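Local atomic coordinates of S-M checkpoint control protein rad4 (Schizosaccharomyces pombe, PDB entry 4BMD), a protein that is essential for DNA replication and couples S and M phases at the checkpoint as a BRCT-repeat signalling adaptor, represented here by its third and fourth BRCT domains. Residues W76-L81 / L122-K127; V104-G109 / G186-Q191; V135-E138 / Q143-I146. All blocks are in the same frame, centred on the assembly; numbering follows the deposited sequence.

Interaction 1: residues W76-L81 / L122-K127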
loop_
_atom_site.group_PDB
_atom_site.type_symbol
_atom_site.label_atom_id
_atom_site.label_comp_id
_atom_site.label_asym_id
_atom_site.label_seq_id
_atom_site.Cartn_x
_atom_site.Cartn_y
_atom_site.Cartn_z
ATOM N N TRP A 76 -4.478 -7.151 -1.054
ATOM C CA TRP A 76 -5.830 -7.171 -1.600
ATOM C C TRP A 76 -6.671 -8.194 -0.845
ATOM O O TRP A 76 -7.850 -7.967 -0.572
ATOM C CB TRP A 76 -5.796 -7.510 -3.092
ATOM C CG TRP A 76 -7.149 -7.659 -3.727
ATOM C CD1 TRP A 76 -7.867 -6.691 -4.366
ATOM C CD2 TRP A 76 -7.941 -8.853 -3.791
ATOM N NE1 TRP A 76 -9.056 -7.205 -4.821
ATOM C CE2 TRP A 76 -9.126 -8.530 -4.480
ATOM C CE3 TRP A 76 -7.762 -10.163 -3.330
ATOM C CZ2 TRP A 76 -10.129 -9.469 -4.720
ATOM C CZ3 TRP A 76 -8.759 -11.091 -3.569
ATOM C CH2 TRP A 76 -9.927 -10.740 -4.258
ATOM N N ILE A 77 -6.052 -9.322 -0.511
ATOM C CA ILE A 77 -6.713 -10.365 0.263
ATOM C C ILE A 77 -7.032 -9.858 1.663
ATOM O O ILE A 77 -8.138 -10.054 2.168
ATOM C CB ILE A 77 -5.832 -11.623 0.375
ATOM C CG1 ILE A 77 -5.455 -12.137 -1.015
ATOM C CG2 ILE A 77 -6.542 -12.704 1.176
ATOM C CD1 ILE A 77 -4.507 -13.317 -0.992
ATOM N N GLU A 78 -6.055 -9.201 2.280
ATOM C CA GLU A 78 -6.215 -8.659 3.625
ATOM C C GLU A 78 -7.311 -7.599 3.672
ATOM O O GLU A 78 -8.071 -7.526 4.638
ATOM C CB GLU A 78 -4.894 -8.073 4.124
ATOM C CG GLU A 78 -3.746 -9.070 4.150
ATOM C CD GLU A 78 -2.443 -8.448 4.613
ATOM O OE1 GLU A 78 -2.459 -7.271 5.033
ATOM O OE2 GLU A 78 -1.401 -9.136 4.555
ATOM N N ARG A 79 -7.391 -6.782 2.627
ATOM C CA ARG A 79 -8.427 -5.760 2.537
ATOM C C ARG A 79 -9.804 -6.391 2.397
ATOM O O ARG A 79 -10.780 -5.901 2.965
ATOM C CB ARG A 79 -8.163 -4.817 1.360
ATOM C CG ARG A 79 -7.100 -3.766 1.628
ATOM C CD ARG A 79 -6.964 -2.818 0.450
ATOM N NE ARG A 79 -8.252 -2.258 0.047
ATOM C CZ ARG A 79 -8.770 -1.140 0.545
ATOM N NH1 ARG A 79 -8.110 -0.455 1.469
ATOM N NH2 ARG A 79 -9.947 -0.706 0.119
ATOM N N CYS A 80 -9.875 -7.480 1.638
ATOM C CA CYS A 80 -11.132 -8.188 1.430
ATOM C C CYS A 80 -11.675 -8.775 2.728
ATOM O O CYS A 80 -12.885 -8.817 2.938
ATOM C CB CYS A 80 -10.966 -9.291 0.380
ATOM S SG CYS A 80 -10.894 -8.696 -1.327
ATOM N N LEU A 81 -10.775 -9.221 3.596
ATOM C CA LEU A 81 -11.169 -9.806 4.872
ATOM C C LEU A 81 -11.508 -8.731 5.900
ATOM O O LEU A 81 -12.382 -8.923 6.745
ATOM C CB LEU A 81 -10.056 -10.707 5.411
ATOM C CG LEU A 81 -9.597 -11.851 4.508
ATOM C CD1 LEU A 81 -8.495 -12.643 5.188
ATOM C CD2 LEU A 81 -10.763 -12.756 4.139
ATOM N N LEU A 122 -3.614 2.400 7.279
ATOM C CA LEU A 122 -2.450 2.934 7.977
ATOM C C LEU A 122 -1.327 1.907 8.029
ATOM O O LEU A 122 -0.167 2.229 7.774
ATOM C CB LEU A 122 -2.827 3.359 9.398
ATOM C CG LEU A 122 -1.664 3.736 10.319
ATOM C CD1 LEU A 122 -0.882 4.915 9.758
ATOM C CD2 LEU A 122 -2.171 4.043 11.718
ATOM N N SER A 123 -1.685 0.669 8.359
ATOM C CA SER A 123 -0.715 -0.413 8.469
ATOM C C SER A 123 -0.024 -0.692 7.137
ATOM O O SER A 123 1.197 -0.830 7.080
ATOM C CB SER A 123 -1.391 -1.684 8.985
ATOM O OG SER A 123 -0.453 -2.736 9.132
ATOM N N HIS A 124 -0.812 -0.770 6.069
ATOM C CA HIS A 124 -0.276 -1.012 4.735
ATOM C C HIS A 124 0.564 0.162 4.244
ATOM O O HIS A 124 1.566 -0.026 3.552
ATOM C CB HIS A 124 -1.406 -1.295 3.745
ATOM C CG HIS A 124 -2.090 -2.609 3.967
ATOM N ND1 HIS A 124 -3.398 -2.838 3.600
ATOM C CD2 HIS A 124 -1.644 -3.764 4.514
ATOM C CE1 HIS A 124 -3.731 -4.078 3.916
ATOM N NE2 HIS A 124 -2.683 -4.662 4.471
ATOM N N LEU A 125 0.153 1.375 4.606
ATOM C CA LEU A 125 0.864 2.576 4.186
ATOM C C LEU A 125 2.249 2.660 4.820
ATOM O O LEU A 125 3.213 3.058 4.167
ATOM C CB LEU A 125 0.053 3.828 4.517
ATOM C CG LEU A 125 0.571 5.125 3.896
ATOM C CD1 LEU A 125 0.718 4.960 2.394
ATOM C CD2 LEU A 125 -0.360 6.279 4.219
ATOM N N LYS A 126 2.341 2.285 6.093
ATOM C CA LYS A 126 3.623 2.252 6.789
ATOM C C LYS A 126 4.580 1.283 6.107
ATOM O O LYS A 126 5.734 1.619 5.838
ATOM C CB LYS A 126 3.439 1.839 8.251
ATOM C CG LYS A 126 2.738 2.868 9.118
ATOM C CD LYS A 126 2.659 2.393 10.562
ATOM C CE LYS A 126 2.004 3.434 11.455
ATOM N NZ LYS A 126 1.899 2.971 12.867
ATOM N N LYS A 127 4.088 0.081 5.824
ATOM C CA LYS A 127 4.897 -0.954 5.192
ATOM C C LYS A 127 5.301 -0.547 3.781
ATOM O O LYS A 127 6.423 -0.811 3.348
ATOM C CB LYS A 127 4.137 -2.280 5.167
ATOM C CG LYS A 127 3.799 -2.816 6.549
ATOM C CD LYS A 127 2.932 -4.063 6.476
ATOM C CE LYS A 127 2.648 -4.609 7.868
ATOM N NZ LYS A 127 1.727 -5.777 7.835
HETATM O O HOH W 1 -4.970 -0.341 2.295
#
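His124 reaches from helix 119-131 of the fourth BRCT domain to Glu78 and Arg79 on helix 74-82 of the third, so this contact joins the two domains. The close part of it is one strong bond: His124 NE2 donates its proton to Glu78 OE1 at 2.7 Å, nearly straight (167°). The oxygen lies close to the imidazole plane, at the ring edge, while the N-H meets the carboxylate on its anti side, 30° out of that plane. With CG beside the backbone N (chi1 -58°) and an extended chain beyond it, Glu78 carries its carboxylate across to the ring. Along the same edge, Arg79 CG packs against His124 CE1 at 4.1 Å, and Trp75 stacks on the imidazole.

Even where the two backbones come nearest, Arg79 CA and His124 CA are 9.7 Å apart. A water sits 3.2 Å from His124 ND1 and accepts from Arg79 NH1. The guanidinium itself turns to a salt bridge with Glu120. On the more exposed side Lys127 NZ stays 5.3 Å from Glu78 OE1, too far for direct contact. The geometry between NE2 and OE1 is consistent with an imidazole protonated at NE2, and this contact between the domains rests mainly on one directional polar bond.

Interaction 2: residues V104-G109 / G186-Q191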
loop_
_atom_site.group_PDB
_atom_site.type_symbol
_atom_site.label_atom_id
_atom_site.label_comp_id
_atom_site.label_asym_id
_atom_site.label_seq_id
_atom_site.Cartn_x
_atom_site.Cartn_y
_atom_site.Cartn_z
ATOM N N VAL A 104 13.429 3.845 -4.529
ATOM C CA VAL A 104 14.143 3.767 -3.253
ATOM C C VAL A 104 15.143 4.902 -2.970
ATOM O O VAL A 104 15.113 5.481 -1.882
ATOM C CB VAL A 104 14.823 2.388 -3.057
ATOM C CG1 VAL A 104 15.484 2.308 -1.689
ATOM C CG2 VAL A 104 13.806 1.271 -3.225
ATOM N N PRO A 105 16.028 5.232 -3.935
ATOM C CA PRO A 105 16.990 6.304 -3.637
ATOM C C PRO A 105 16.323 7.658 -3.405
ATOM O O PRO A 105 16.934 8.550 -2.817
ATOM C CB PRO A 105 17.852 6.364 -4.903
ATOM C CG PRO A 105 17.683 5.037 -5.548
ATOM C CD PRO A 105 16.275 4.640 -5.261
ATOM N N TYR A 106 15.083 7.803 -3.861
ATOM C CA TYR A 106 14.352 9.053 -3.706
ATOM C C TYR A 106 13.700 9.188 -2.330
ATOM O O TYR A 106 13.626 10.286 -1.780
ATOM C CB TYR A 106 13.301 9.193 -4.806
ATOM C CG TYR A 106 13.879 9.365 -6.192
ATOM C CD1 TYR A 106 14.240 10.621 -6.664
ATOM C CD2 TYR A 106 14.061 8.274 -7.031
ATOM C CE1 TYR A 106 14.767 10.786 -7.930
ATOM C CE2 TYR A 106 14.588 8.430 -8.300
ATOM C CZ TYR A 106 14.939 9.688 -8.743
ATOM O OH TYR A 106 15.464 9.850 -10.005
ATOM N N PHE A 107 13.226 8.074 -1.778
ATOM C CA PHE A 107 12.600 8.085 -0.458
ATOM C C PHE A 107 13.628 7.956 0.659
ATOM O O PHE A 107 13.316 8.185 1.828
ATOM C CB PHE A 107 11.566 6.963 -0.332
ATOM C CG PHE A 107 10.274 7.243 -1.043
ATOM C CD1 PHE A 107 9.272 7.974 -0.425
ATOM C CD2 PHE A 107 10.056 6.766 -2.324
ATOM C CE1 PHE A 107 8.080 8.230 -1.073
ATOM C CE2 PHE A 107 8.865 7.018 -2.978
ATOM C CZ PHE A 107 7.876 7.752 -2.352
ATOM N N ASN A 108 14.851 7.583 0.295
ATOM C CA ASN A 108 15.920 7.388 1.269
ATOM C C ASN A 108 16.241 8.645 2.069
ATOM O O ASN A 108 16.431 9.723 1.505
ATOM C CB ASN A 108 17.184 6.874 0.579
ATOM C CG ASN A 108 17.530 5.457 0.983
ATOM O OD1 ASN A 108 17.095 4.495 0.350
ATOM N ND2 ASN A 108 18.315 5.320 2.046
ATOM N N GLY A 109 16.297 8.498 3.389
ATOM C CA GLY A 109 16.625 9.605 4.268
ATOM C C GLY A 109 15.414 10.412 4.694
ATOM O O GLY A 109 15.493 11.227 5.612
ATOM N N GLY A 186 4.628 5.509 -10.836
ATOM C CA GLY A 186 5.878 4.781 -10.718
ATOM C C GLY A 186 7.093 5.688 -10.760
ATOM O O GLY A 186 8.229 5.216 -10.807
ATOM N N LYS A 187 6.855 6.995 -10.743
ATOM C CA LYS A 187 7.941 7.968 -10.779
ATOM C C LYS A 187 7.838 8.964 -9.629
ATOM O O LYS A 187 6.750 9.429 -9.292
ATOM C CB LYS A 187 7.963 8.703 -12.122
ATOM C CG LYS A 187 8.229 7.793 -13.311
ATOM C CD LYS A 187 8.252 8.565 -14.619
ATOM C CE LYS A 187 8.499 7.636 -15.798
ATOM N NZ LYS A 187 8.494 8.368 -17.094
ATOM N N PHE A 188 8.981 9.287 -9.033
ATOM C CA PHE A 188 9.026 10.194 -7.893
ATOM C C PHE A 188 8.712 11.631 -8.304
ATOM O O PHE A 188 8.968 12.034 -9.439
ATOM C CB PHE A 188 10.395 10.121 -7.215
ATOM C CG PHE A 188 10.444 10.789 -5.871
ATOM C CD1 PHE A 188 9.923 10.161 -4.750
ATOM C CD2 PHE A 188 11.022 12.039 -5.724
ATOM C CE1 PHE A 188 9.970 10.769 -3.509
ATOM C CE2 PHE A 188 11.073 12.654 -4.485
ATOM C CZ PHE A 188 10.546 12.018 -3.377
ATOM N N ILE A 189 8.152 12.397 -7.373
ATOM C CA ILE A 189 7.786 13.784 -7.632
ATOM C C ILE A 189 8.494 14.722 -6.656
ATOM O O ILE A 189 8.196 14.729 -5.462
ATOM C CB ILE A 189 6.261 13.983 -7.530
ATOM C CG1 ILE A 189 5.539 13.040 -8.494
ATOM C CG2 ILE A 189 5.885 15.429 -7.811
ATOM C CD1 ILE A 189 4.035 13.049 -8.344
ATOM N N ASP A 190 9.430 15.512 -7.175
ATOM C CA ASP A 190 10.244 16.401 -6.346
ATOM C C ASP A 190 9.463 17.592 -5.797
ATOM O O ASP A 190 9.732 18.058 -4.691
ATOM C CB ASP A 190 11.459 16.900 -7.131
ATOM C CG ASP A 190 12.402 15.781 -7.515
ATOM O OD1 ASP A 190 12.460 14.775 -6.778
ATOM O OD2 ASP A 190 13.086 15.908 -8.552
ATOM N N GLN A 191 8.505 18.088 -6.573
ATOM C CA GLN A 191 7.716 19.244 -6.159
ATOM C C GLN A 191 6.440 18.826 -5.438
ATOM O O GLN A 191 5.553 18.219 -6.036
ATOM C CB GLN A 191 7.372 20.126 -7.360
ATOM C CG GLN A 191 8.552 20.896 -7.935
ATOM C CD GLN A 191 9.437 20.046 -8.824
ATOM O OE1 GLN A 191 9.106 18.902 -9.139
ATOM N NE2 GLN A 191 10.569 20.604 -9.237
#
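Phe188, in the loop after helix 177-185, lays its ring beside Tyr106 and drives its edge into the face of Phe107. Its CB starts the contact, lying over one face of the Tyr106 ring, 3.7 Å from Tyr106 CG. At CG the relation is reversed: Tyr106 CB sits 3.4 Å from Phe188 CG, over the phenylalanine face, so each residue offers its CB to the other's ring in a reciprocal pair of CH-pi contacts. The planes are inclined by 21°, but the rings barely overlap. CD2 follows the tyrosine side, 3.6 Å from Tyr106 CD1. CD1 and CE1 lead the opposite flank into Phe107, CD1 lying 3.8 Å from Phe107 CE2 and CE1 above the centre of that ring, in a T-shaped pair with planes at 85°. The first torsion (chi1 -168°) swings the ring away from the backbone N and toward both partners. At the far end, CZ comes to 3.9 Å from Tyr106 O. This aromatic cluster ties the short helix 104-107 to the loop that follows helix 177-185 in the fourth BRCT domain: Phe188 also rests on Ile182 of that helix, while Phe107 reaches its Leu179 and, just ahead of strand 135-137, Leu132 and Ala134.

Interaction 3: residues V135-E138 / Q143-I146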
loop_
_atom_site.group_PDB
_atom_site.type_symbol
_atom_site.label_atom_id
_atom_site.label_comp_id
_atom_site.label_asym_id
_atom_site.label_seq_id
_atom_site.Cartn_x
_atom_site.Cartn_y
_atom_site.Cartn_z
ATOM N N VAL A 135 11.599 6.303 6.144
ATOM C CA VAL A 135 11.492 5.936 7.549
ATOM C C VAL A 135 10.219 6.520 8.144
ATOM O O VAL A 135 10.068 7.738 8.235
ATOM C CB VAL A 135 12.701 6.432 8.361
ATOM C CG1 VAL A 135 12.495 6.149 9.840
ATOM C CG2 VAL A 135 13.980 5.778 7.863
ATOM N N VAL A 136 9.302 5.646 8.544
ATOM C CA VAL A 136 8.032 6.081 9.110
ATOM C C VAL A 136 8.121 6.223 10.625
ATOM O O VAL A 136 8.503 5.287 11.324
ATOM C CB VAL A 136 6.898 5.104 8.759
ATOM C CG1 VAL A 136 5.573 5.617 9.302
ATOM C CG2 VAL A 136 6.823 4.907 7.255
ATOM N N HIS A 137 7.764 7.401 11.125
ATOM C CA HIS A 137 7.814 7.677 12.555
ATOM C C HIS A 137 6.430 7.612 13.191
ATOM O O HIS A 137 5.460 8.142 12.648
ATOM C CB HIS A 137 8.455 9.040 12.814
ATOM C CG HIS A 137 9.943 9.045 12.656
ATOM N ND1 HIS A 137 10.804 9.191 13.723
ATOM C CD2 HIS A 137 10.725 8.910 11.559
ATOM C CE1 HIS A 137 12.051 9.153 13.288
ATOM N NE2 HIS A 137 12.031 8.984 11.978
ATOM N N GLU A 138 6.351 6.964 14.348
ATOM C CA GLU A 138 5.082 6.797 15.046
ATOM C C GLU A 138 4.562 8.113 15.613
ATOM O O GLU A 138 3.365 8.261 15.857
ATOM C CB GLU A 138 5.218 5.760 16.164
ATOM C CG GLU A 138 5.507 4.350 15.673
ATOM C CD GLU A 138 4.346 3.747 14.903
ATOM O OE1 GLU A 138 3.198 4.202 15.098
ATOM O OE2 GLU A 138 4.581 2.816 14.104
ATOM N N GLN A 143 12.001 17.252 13.868
ATOM C CA GLN A 143 12.901 16.850 12.790
ATOM C C GLN A 143 12.298 15.832 11.822
ATOM O O GLN A 143 12.972 14.886 11.414
ATOM C CB GLN A 143 14.212 16.309 13.365
ATOM C CG GLN A 143 15.034 17.344 14.113
ATOM C CD GLN A 143 16.365 16.796 14.585
ATOM O OE1 GLN A 143 16.656 15.612 14.415
ATOM N NE2 GLN A 143 17.183 17.656 15.180
ATOM N N ARG A 144 11.036 16.027 11.454
ATOM C CA ARG A 144 10.410 15.194 10.434
ATOM C C ARG A 144 10.510 15.885 9.079
ATOM O O ARG A 144 10.339 17.100 8.981
ATOM C CB ARG A 144 8.942 14.928 10.769
ATOM C CG ARG A 144 8.714 14.291 12.124
ATOM C CD ARG A 144 9.223 12.862 12.170
ATOM N NE ARG A 144 9.033 12.276 13.492
ATOM C CZ ARG A 144 9.950 12.293 14.453
ATOM N NH1 ARG A 144 11.127 12.863 14.236
ATOM N NH2 ARG A 144 9.693 11.738 15.629
ATOM N N SER A 145 10.788 15.109 8.038
ATOM C CA SER A 145 10.866 15.653 6.690
ATOM C C SER A 145 9.476 16.007 6.180
ATOM O O SER A 145 9.273 17.061 5.578
ATOM C CB SER A 145 11.512 14.644 5.737
ATOM O OG SER A 145 12.754 14.183 6.236
ATOM N N ILE A 146 8.520 15.116 6.428
ATOM C CA ILE A 146 7.185 15.233 5.853
ATOM C C ILE A 146 6.093 14.839 6.841
ATOM O O ILE A 146 6.185 13.803 7.500
ATOM C CB ILE A 146 7.039 14.318 4.614
ATOM C CG1 ILE A 146 7.964 14.773 3.483
ATOM C CG2 ILE A 146 5.596 14.277 4.131
ATOM C CD1 ILE A 146 8.011 13.805 2.319
#
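Arg144 folds its guanidinium over the side chain of His137, so that His137 ND1 lies above the centre of the guanidinium at 3.3 Å from Arg144 CZ. The approach is by faces, with the two planes inclined by 34°. One bend, at chi2 (-69°), shapes the arginine: from a CG beside the backbone N (chi1 -56°), it turns the chain back toward the strand instead of out from the loop. Beyond it chi3 is extended, carrying NE along the root of the histidine, 3.4 Å from His137 CB, while CD sits over the imidazole face in a CH-pi contact, 4.3 Å from the centroid of the His137 ring.

Arg144 NE donates to Phe139 O, in the connection between the two segments, which ties down the inner end of the guanidinium. His137 O in turn accepts from His113 ND1 on the central strand 111-115. This is a surface contact at the edge strand 135-137 of the fourth BRCT domain. Although His137 ND1 is only 3.4 Å from Arg144 NH2, the angle is poor for a hydrogen bond; the pair meets by face contact and a CH-pi approach, and the adjacent positive charge would probably disfavour protonation of the imidazole.

How the interactions relate
Interaction 1 is partly buried and lies nearest the middle of the chain, where it joins the two BRCT domains; interactions 2 and 3 both lie within the fourth. Helix 119-131 connects the first to the third, for Lys126 forms a salt bridge with Glu138 at 2.9 Å between NZ and OE1, and its carbonyl packs on Val136. Interaction 2, also partly buried, and the surface interaction 3 stand about 15 Å apart between centres and touch lightly where Gly109 O approaches Ser145 OG. Chemistry changes with place: a direct histidine-carboxylate bond with a water beside it, between domains; an apolar aromatic cluster where helix 104-107 meets the loop after helix 177-185; and a histidine-arginine face contact at the sheet edge.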